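Long-range contact in beta-n-acetylhexosaminidase (Streptococcus pneumoniae, PDB 4AZC), which probably removes terminal N-acetylhexosamine residues from glycans, as a family 20 glycoside hydrolase with a TIM-barrel catalytic domain: residues B[174-179]-B[223-228]. Numbering follows the deposited sequence.
Sequences TKIFNF and QPMAFN. With NGW ((2S,3aR,5R,6S,7R,7aR)-5-(hydroxymethyl)-2-methyl-2,3a,5,6,7,7a-hexahydro-1H-pyrano[3,2-d][1,3]thiazole-6,7-diol), chain K.
Asn178 meets Met225 and Phe227 inside the barrel, with Phe227 between it and the bound thiazolidine-fused sugar ligand. With CG anti to the backbone N (chi1 -177°), its amide extends over the neighbouring strand, where ND2 lies 3.1 Å from CE of Met225 and 3.6 Å from CZ of Phe227; amide and ring planes are 64° apart. The Phe227 ring in turn presents a face to the ligand, whose methyl carbon C8 sits above the ring centre, 3.6 Å from CG of Phe227. On the other side of the sheet the Phe179 ring meets the second strand: CE2 touches CB of Pro224 near the ring plane at 3.7 Å, CE1 lies equally far from CB of Ala226, and the carbonyl oxygen of Met225 stands over one face. That same oxygen accepts the N-H of Phe179 at 2.9 Å, the last of four backbone bonds joining segments 174-179 and 223-228 in parallel. Helix 203-219, in the connection between the strands, packs against Phe179 and Pro224 in a beta-alpha-beta crossover of the TIM barrel. Asn178 is positioned from further out: ND2 is hydrogen-bonded to NE2 of His43 and OD1 accepts from the backbone N of Gly180. Both ends of the buried amide are thereby satisfied, fixing its rotation beside Phe227, whose face makes a CH-pi contact with the ligand methyl, while Asp182, Asp331 and Arg19 hydrogen-bond the ligand.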
loop_
_atom_site.group_PDB
_atom_site.type_symbol
_atom_site.label_atom_id
_atom_site.label_comp_id
_atom_site.label_asym_id
_atom_site.label_seq_id
_atom_site.Cartn_x
_atom_site.Cartn_y
_atom_site.Cartn_z
ATOM N N THR B 174 9.455 6.453 4.651
ATOM C CA THR B 174 8.104 5.963 4.903
ATOM C C THR B 174 8.053 5.260 6.274
ATOM O O THR B 174 9.077 4.790 6.775
ATOM C CB THR B 174 7.629 5.035 3.751
ATOM O OG1 THR B 174 8.421 3.846 3.732
ATOM C CG2 THR B 174 7.770 5.739 2.379
ATOM N N LYS B 175 6.877 5.198 6.891
ATOM C CA LYS B 175 6.747 4.554 8.202
ATOM C C LYS B 175 6.649 3.044 8.052
ATOM O O LYS B 175 7.129 2.299 8.915
ATOM C CB LYS B 175 5.523 5.085 8.984
ATOM C CG LYS B 175 5.607 6.532 9.508
ATOM C CD LYS B 175 4.231 6.949 10.092
ATOM C CE LYS B 175 4.194 8.351 10.732
ATOM N NZ LYS B 175 4.257 9.491 9.777
ATOM N N ILE B 176 6.030 2.598 6.956
ATOM C CA ILE B 176 5.687 1.183 6.779
ATOM C C ILE B 176 6.263 0.606 5.477
ATOM O O ILE B 176 6.440 1.338 4.500
ATOM C CB ILE B 176 4.130 0.983 6.800
ATOM C CG1 ILE B 176 3.511 1.529 8.102
ATOM C CG2 ILE B 176 3.744 -0.502 6.611
ATOM C CD1 ILE B 176 1.991 1.787 8.018
ATOM N N PHE B 177 6.559 -0.696 5.474
ATOM C CA PHE B 177 6.968 -1.433 4.271
ATOM C C PHE B 177 6.200 -2.761 4.226
ATOM O O PHE B 177 6.225 -3.540 5.183
ATOM C CB PHE B 177 8.477 -1.710 4.291
ATOM C CG PHE B 177 9.009 -2.334 3.024
ATOM C CD1 PHE B 177 8.904 -3.710 2.808
ATOM C CD2 PHE B 177 9.647 -1.547 2.065
ATOM C CE1 PHE B 177 9.409 -4.293 1.653
ATOM C CE2 PHE B 177 10.160 -2.122 0.887
ATOM C CZ PHE B 177 10.040 -3.501 0.687
ATOM N N ASN B 178 5.508 -3.001 3.120
ATOM C CA ASN B 178 4.669 -4.184 2.982
ATOM C C ASN B 178 5.425 -5.181 2.138
ATOM O O ASN B 178 5.665 -4.939 0.957
ATOM C CB ASN B 178 3.322 -3.828 2.322
ATOM C CG ASN B 178 2.352 -5.032 2.225
ATOM O OD1 ASN B 178 2.633 -6.130 2.703
ATOM N ND2 ASN B 178 1.201 -4.808 1.605
ATOM N N PHE B 179 5.823 -6.290 2.756
ATOM C CA PHE B 179 6.552 -7.316 2.027
ATOM C C PHE B 179 5.638 -8.447 1.492
ATOM O O PHE B 179 6.100 -9.435 0.930
ATOM C CB PHE B 179 7.753 -7.806 2.841
ATOM C CG PHE B 179 7.401 -8.387 4.177
ATOM C CD1 PHE B 179 6.856 -9.666 4.277
ATOM C CD2 PHE B 179 7.652 -7.674 5.343
ATOM C CE1 PHE B 179 6.548 -10.218 5.526
ATOM C CE2 PHE B 179 7.347 -8.213 6.586
ATOM C CZ PHE B 179 6.796 -9.484 6.680
ATOM N N GLN B 223 8.102 -0.187 9.961
ATOM C CA GLN B 223 7.053 -1.066 10.455
ATOM C C GLN B 223 6.706 -2.108 9.387
ATOM O O GLN B 223 6.224 -1.747 8.315
ATOM C CB GLN B 223 5.813 -0.240 10.821
ATOM C CG GLN B 223 4.546 -1.056 11.080
ATOM C CD GLN B 223 4.632 -1.920 12.338
ATOM O OE1 GLN B 223 4.658 -3.154 12.266
ATOM N NE2 GLN B 223 4.662 -1.272 13.493
ATOM N N PRO B 224 6.940 -3.404 9.679
ATOM C CA PRO B 224 6.609 -4.450 8.709
ATOM C C PRO B 224 5.104 -4.627 8.532
ATOM O O PRO B 224 4.352 -4.640 9.513
ATOM C CB PRO B 224 7.218 -5.719 9.322
ATOM C CG PRO B 224 7.311 -5.423 10.786
ATOM C CD PRO B 224 7.539 -3.952 10.911
ATOM N N MET B 225 4.688 -4.734 7.269
ATOM C CA MET B 225 3.326 -5.079 6.912
ATOM C C MET B 225 3.395 -6.323 6.018
ATOM O O MET B 225 4.332 -6.471 5.223
ATOM C CB MET B 225 2.667 -3.922 6.160
ATOM C CG MET B 225 1.135 -4.014 5.992
ATOM S SD MET B 225 0.525 -2.459 5.296
ATOM C CE MET B 225 -0.171 -2.932 3.730
ATOM N N ALA B 226 2.419 -7.218 6.181
ATOM C CA ALA B 226 2.211 -8.349 5.260
ATOM C C ALA B 226 0.719 -8.616 5.122
ATOM O O ALA B 226 -0.062 -8.191 5.982
ATOM C CB ALA B 226 2.924 -9.605 5.757
ATOM N N PHE B 227 0.320 -9.293 4.041
ATOM C CA PHE B 227 -1.065 -9.793 3.941
ATOM C C PHE B 227 -1.246 -10.993 4.871
ATOM O O PHE B 227 -0.273 -11.600 5.304
ATOM C CB PHE B 227 -1.450 -10.123 2.498
ATOM C CG PHE B 227 -1.385 -8.936 1.575
ATOM C CD1 PHE B 227 -2.308 -7.894 1.692
ATOM C CD2 PHE B 227 -0.397 -8.851 0.604
ATOM C CE1 PHE B 227 -2.251 -6.789 0.854
ATOM C CE2 PHE B 227 -0.329 -7.750 -0.249
ATOM C CZ PHE B 227 -1.254 -6.715 -0.122
ATOM N N ASN B 228 -2.490 -11.317 5.200
ATOM C CA ASN B 228 -2.765 -12.308 6.247
ATOM C C ASN B 228 -2.558 -13.756 5.844
ATOM O O ASN B 228 -2.356 -14.616 6.718
ATOM C CB ASN B 228 -4.192 -12.138 6.785
ATOM C CG ASN B 228 -5.261 -12.376 5.716
ATOM O OD1 ASN B 228 -5.570 -11.491 4.930
ATOM N ND2 ASN B 228 -5.857 -13.558 5.728
HETATM O O4 NGW K . -5.081 -8.698 -7.457
HETATM C C4 NGW K . -5.446 -9.698 -6.517
HETATM C C3 NGW K . -4.352 -9.834 -5.467
HETATM C C5 NGW K . -6.756 -9.287 -5.840
HETATM O O3 NGW K . -3.113 -10.160 -6.105
HETATM C C2 NGW K . -4.753 -10.911 -4.426
HETATM N N2 NGW K . -3.871 -10.875 -3.234
HETATM C C1 NGW K . -6.188 -10.684 -3.886
HETATM C C7 NGW K . -4.109 -9.625 -2.487
HETATM C C8 NGW K . -3.680 -9.820 -1.034
HETATM S S1 NGW K . -5.910 -9.356 -2.646
HETATM O O5 NGW K . -7.151 -10.347 -4.947
HETATM C C6 NGW K . -7.889 -9.071 -6.865
HETATM O O6 NGW K . -8.085 -10.263 -7.638
#